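Local coordinates for putative Acetyltransferase from the GNAT family (Novosphingobium aromaticivorans DSM 12444, PDB 3EC4), which probably transfers an acyl group, such as acetyl, to an acceptor substrate, as GNAT-family enzymes do, at residues V93-I101 with R177-A187. Sequence-based numbering, arbitrary orientation.
Sequences VPSFDDPGI and RLIRKVIAGMA
Arg177 and Asp98 pair side-on where the extended loop 93-101 runs along helix 174-188, a worked example of a loop that is neither helix nor strand, ending in a type I beta turn from Asp98 to Ile101, held to a helix by its side chains. Followed outward, Arg177 keeps close to the aspartate: CB, CG and then CD pass OD2 of Asp98; the turn about the CG-CD bond (chi3 62°) brings NE round to the carboxylate, where it meets Asp98 OD2 at 2.8 Å in an almost straight bond of 177°. CZ lies across from both oxygens. NH2 then reaches Asp98 OD1 at 2.9 Å, and the flank of the guanidinium comes by CA of Gly100, while CD1 of Ile101 lies near NH2. Both oxygens use their syn lone pairs, and carboxylate and guanidinium are nearly coplanar. With a methionine at Arg177, Asp98 would probably be left without its charged mate and its carboxylate freer to turn. A water further bridges OD2 to the carbonyl oxygen of Arg177.

One helical turn on, Arg180 lies across Phe96. Its CD sits over one ring face, 3.5 Å from CD1 of Phe96, and the guanidinium stacks flat beyond it in a cation-pi contact. NH1 reaches the carbonyl oxygen of Pro94 through water. At the ends the contact turns apolar: chi1 of 167° sets CG1 of Val93 anti to the backbone N, against CG1 of Ile183, and leaves CG2 to meet CB of Ala187, whereas CG2 of Ile101 packs on Leu178 CD2 at 3.7 Å and on CG of Lys181. Ile101 and Leu178 also touch Tyr135, tying this end to strand 134-139 of the GNAT sheet. Beyond its CG, Lys181 extends NZ to a water shared by the carbonyl oxygens of Asp98 and Ile101. Bidentate salt bridge, cation-pi stack and water bridges thus join apolar packing at the two ends, probably fixing the loop's position and orientation.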
loop_
_atom_site.group_PDB
_atom_site.type_symbol
_atom_site.label_atom_id
_atom_site.label_comp_id
_atom_site.label_asym_id
_atom_site.label_seq_id
_atom_site.Cartn_x
_atom_site.Cartn_y
_atom_site.Cartn_z
ATOM N N VAL A 93 -3.434 11.137 -17.369
ATOM C CA VAL A 93 -4.101 9.802 -17.401
ATOM C C VAL A 93 -4.995 9.833 -18.692
ATOM O O VAL A 93 -5.912 10.642 -18.774
ATOM C CB VAL A 93 -4.895 9.541 -16.020
ATOM C CG1 VAL A 93 -5.866 8.341 -16.068
ATOM C CG2 VAL A 93 -3.932 9.408 -14.796
ATOM N N PRO A 94 -4.726 8.978 -19.711
ATOM C CA PRO A 94 -5.660 8.978 -20.852
ATOM C C PRO A 94 -6.996 8.533 -20.350
ATOM O O PRO A 94 -7.051 7.657 -19.512
ATOM C CB PRO A 94 -5.058 7.969 -21.837
ATOM C CG PRO A 94 -3.987 7.279 -21.115
ATOM C CD PRO A 94 -3.657 7.989 -19.864
ATOM N N SER A 95 -8.074 9.155 -20.774
ATOM C CA SER A 95 -9.375 8.737 -20.236
ATOM C C SER A 95 -9.735 7.342 -20.803
ATOM O O SER A 95 -9.352 6.981 -21.942
ATOM C CB SER A 95 -10.480 9.763 -20.510
ATOM O OG SER A 95 -10.755 9.813 -21.891
ATOM N N PHE A 96 -10.385 6.533 -19.964
ATOM C CA PHE A 96 -10.740 5.157 -20.295
ATOM C C PHE A 96 -12.017 4.861 -19.519
ATOM O O PHE A 96 -11.971 4.750 -18.283
ATOM C CB PHE A 96 -9.600 4.262 -19.861
ATOM C CG PHE A 96 -9.690 2.835 -20.337
ATOM C CD1 PHE A 96 -10.313 1.871 -19.556
ATOM C CD2 PHE A 96 -9.064 2.444 -21.507
ATOM C CE1 PHE A 96 -10.331 0.540 -19.933
ATOM C CE2 PHE A 96 -9.077 1.118 -21.902
ATOM C CZ PHE A 96 -9.743 0.159 -21.122
ATOM N N ASP A 97 -13.137 4.802 -20.244
ATOM C CA ASP A 97 -14.462 4.558 -19.700
ATOM C C ASP A 97 -14.685 3.070 -19.629
ATOM O O ASP A 97 -14.702 2.389 -20.660
ATOM C CB ASP A 97 -15.503 5.242 -20.581
ATOM C CG ASP A 97 -16.939 5.097 -20.073
ATOM O OD1 ASP A 97 -17.142 4.732 -18.918
ATOM O OD2 ASP A 97 -17.872 5.410 -20.848
ATOM N N ASP A 98 -14.890 2.560 -18.414
ATOM C CA ASP A 98 -14.976 1.120 -18.199
ATOM C C ASP A 98 -16.121 0.812 -17.225
ATOM O O ASP A 98 -15.907 0.732 -16.035
ATOM C CB ASP A 98 -13.632 0.647 -17.625
ATOM C CG ASP A 98 -13.454 -0.860 -17.669
ATOM O OD1 ASP A 98 -14.440 -1.610 -17.868
ATOM O OD2 ASP A 98 -12.308 -1.277 -17.469
ATOM N N PRO A 99 -17.362 0.713 -17.734
ATOM C CA PRO A 99 -18.485 0.543 -16.807
ATOM C C PRO A 99 -18.547 -0.804 -16.080
ATOM O O PRO A 99 -19.249 -0.898 -15.070
ATOM C CB PRO A 99 -19.708 0.734 -17.702
ATOM C CG PRO A 99 -19.208 1.208 -19.001
ATOM C CD PRO A 99 -17.813 0.786 -19.129
ATOM N N GLY A 100 -17.816 -1.808 -16.546
ATOM C CA GLY A 100 -17.670 -3.075 -15.826
ATOM C C GLY A 100 -16.931 -2.959 -14.483
ATOM O O GLY A 100 -16.934 -3.906 -13.675
ATOM N N ILE A 101 -16.280 -1.829 -14.230
ATOM C CA ILE A 101 -15.602 -1.639 -12.944
ATOM C C ILE A 101 -16.613 -0.997 -11.995
ATOM O O ILE A 101 -17.203 0.051 -12.327
ATOM C CB ILE A 101 -14.348 -0.759 -13.070
ATOM C CG1 ILE A 101 -13.422 -1.242 -14.178
ATOM C CG2 ILE A 101 -13.583 -0.674 -11.711
ATOM C CD1 ILE A 101 -13.081 -2.695 -14.085
ATOM N N ARG A 177 -7.174 -2.879 -15.823
ATOM C CA ARG A 177 -8.406 -2.104 -15.836
ATOM C C ARG A 177 -8.746 -1.488 -14.478
ATOM O O ARG A 177 -9.154 -0.338 -14.403
ATOM C CB ARG A 177 -9.554 -2.929 -16.372
ATOM C CG ARG A 177 -9.424 -3.247 -17.858
ATOM C CD ARG A 177 -10.328 -4.373 -18.214
ATOM N NE ARG A 177 -11.720 -4.019 -17.965
ATOM C CZ ARG A 177 -12.704 -4.903 -17.913
ATOM N NH1 ARG A 177 -12.487 -6.197 -18.152
ATOM N NH2 ARG A 177 -13.920 -4.485 -17.642
ATOM N N LEU A 178 -8.512 -2.227 -13.400
ATOM C CA LEU A 178 -8.725 -1.711 -12.040
ATOM C C LEU A 178 -7.749 -0.583 -11.670
ATOM O O LEU A 178 -8.162 0.433 -11.084
ATOM C CB LEU A 178 -8.629 -2.862 -11.041
ATOM C CG LEU A 178 -9.903 -3.746 -11.089
ATOM C CD1 LEU A 178 -9.721 -5.144 -10.526
ATOM C CD2 LEU A 178 -11.078 -3.015 -10.334
ATOM N N ILE A 179 -6.467 -0.760 -11.986
ATOM C CA ILE A 179 -5.507 0.330 -11.793
ATOM C C ILE A 179 -5.954 1.597 -12.556
ATOM O O ILE A 179 -5.913 2.705 -12.021
ATOM C CB ILE A 179 -4.070 -0.102 -12.169
ATOM C CG1 ILE A 179 -3.581 -1.178 -11.192
ATOM C CG2 ILE A 179 -3.124 1.151 -12.157
ATOM C CD1 ILE A 179 -2.433 -2.078 -11.662
ATOM N N ARG A 180 -6.359 1.444 -13.805
ATOM C CA ARG A 180 -6.883 2.585 -14.572
ATOM C C ARG A 180 -7.991 3.311 -13.824
ATOM O O ARG A 180 -8.021 4.534 -13.802
ATOM C CB ARG A 180 -7.438 2.151 -15.922
ATOM C CG ARG A 180 -6.383 1.730 -16.978
ATOM C CD ARG A 180 -7.105 1.264 -18.205
ATOM N NE ARG A 180 -6.309 0.882 -19.372
ATOM C CZ ARG A 180 -5.780 1.753 -20.229
ATOM N NH1 ARG A 180 -5.908 3.047 -20.033
ATOM N NH2 ARG A 180 -5.108 1.324 -21.290
ATOM N N LYS A 181 -8.926 2.568 -13.261
ATOM C CA LYS A 181 -10.047 3.184 -12.561
ATOM C C LYS A 181 -9.573 3.934 -11.324
ATOM O O LYS A 181 -9.951 5.071 -11.065
ATOM C CB LYS A 181 -11.067 2.137 -12.176
ATOM C CG LYS A 181 -12.337 2.742 -11.590
ATOM C CD LYS A 181 -13.144 3.553 -12.578
ATOM C CE LYS A 181 -14.426 4.024 -11.920
ATOM N NZ LYS A 181 -15.208 4.855 -12.795
ATOM N N VAL A 182 -8.732 3.299 -10.534
ATOM C CA VAL A 182 -8.207 3.973 -9.345
ATOM C C VAL A 182 -7.477 5.319 -9.685
ATOM O O VAL A 182 -7.706 6.354 -9.029
ATOM C CB VAL A 182 -7.258 3.009 -8.540
ATOM C CG1 VAL A 182 -6.502 3.854 -7.421
ATOM C CG2 VAL A 182 -8.027 1.851 -7.899
ATOM N N ILE A 183 -6.592 5.301 -10.695
ATOM C CA ILE A 183 -5.794 6.486 -11.044
ATOM C C ILE A 183 -6.620 7.613 -11.706
ATOM O O ILE A 183 -6.297 8.759 -11.541
ATOM C CB ILE A 183 -4.510 6.147 -11.841
ATOM C CG1 ILE A 183 -4.808 5.623 -13.238
ATOM C CG2 ILE A 183 -3.616 5.199 -11.020
ATOM C CD1 ILE A 183 -3.509 5.302 -14.074
ATOM N N ALA A 184 -7.737 7.235 -12.352
ATOM C CA ALA A 184 -8.694 8.185 -12.883
ATOM C C ALA A 184 -9.286 9.019 -11.747
ATOM O O ALA A 184 -9.462 10.244 -11.877
ATOM C CB ALA A 184 -9.761 7.443 -13.629
ATOM N N GLY A 185 -9.603 8.367 -10.632
ATOM C CA GLY A 185 -10.208 9.069 -9.488
ATOM C C GLY A 185 -9.198 10.008 -8.865
ATOM O O GLY A 185 -9.515 11.160 -8.539
HETATM N N MSE A 186 -7.963 9.513 -8.707
HETATM C CA MSE A 186 -6.849 10.355 -8.238
HETATM C C MSE A 186 -6.665 11.590 -9.148
HETATM O O MSE A 186 -6.687 12.749 -8.693
HETATM C CB MSE A 186 -5.570 9.542 -8.152
HETATM C CG MSE A 186 -5.672 8.476 -7.062
HETATM SE SE MSE A 186 -4.115 7.350 -7.156
HETATM C CE MSE A 186 -4.481 6.212 -5.652
ATOM N N ALA A 187 -6.597 11.330 -10.443
ATOM C CA ALA A 187 -6.533 12.395 -11.444
ATOM C C ALA A 187 -7.634 13.427 -11.309
ATOM O O ALA A 187 -7.352 14.630 -11.385
ATOM C CB ALA A 187 -6.529 11.798 -12.853
HETATM O O HOH W 1 -6.362 5.116 -18.110
HETATM O O HOH W 2 -10.751 0.621 -16.311
HETATM O O HOH W 3 -14.442 3.947 -15.915
HETATM O O HOH W 4 -16.578 2.435 -13.965
#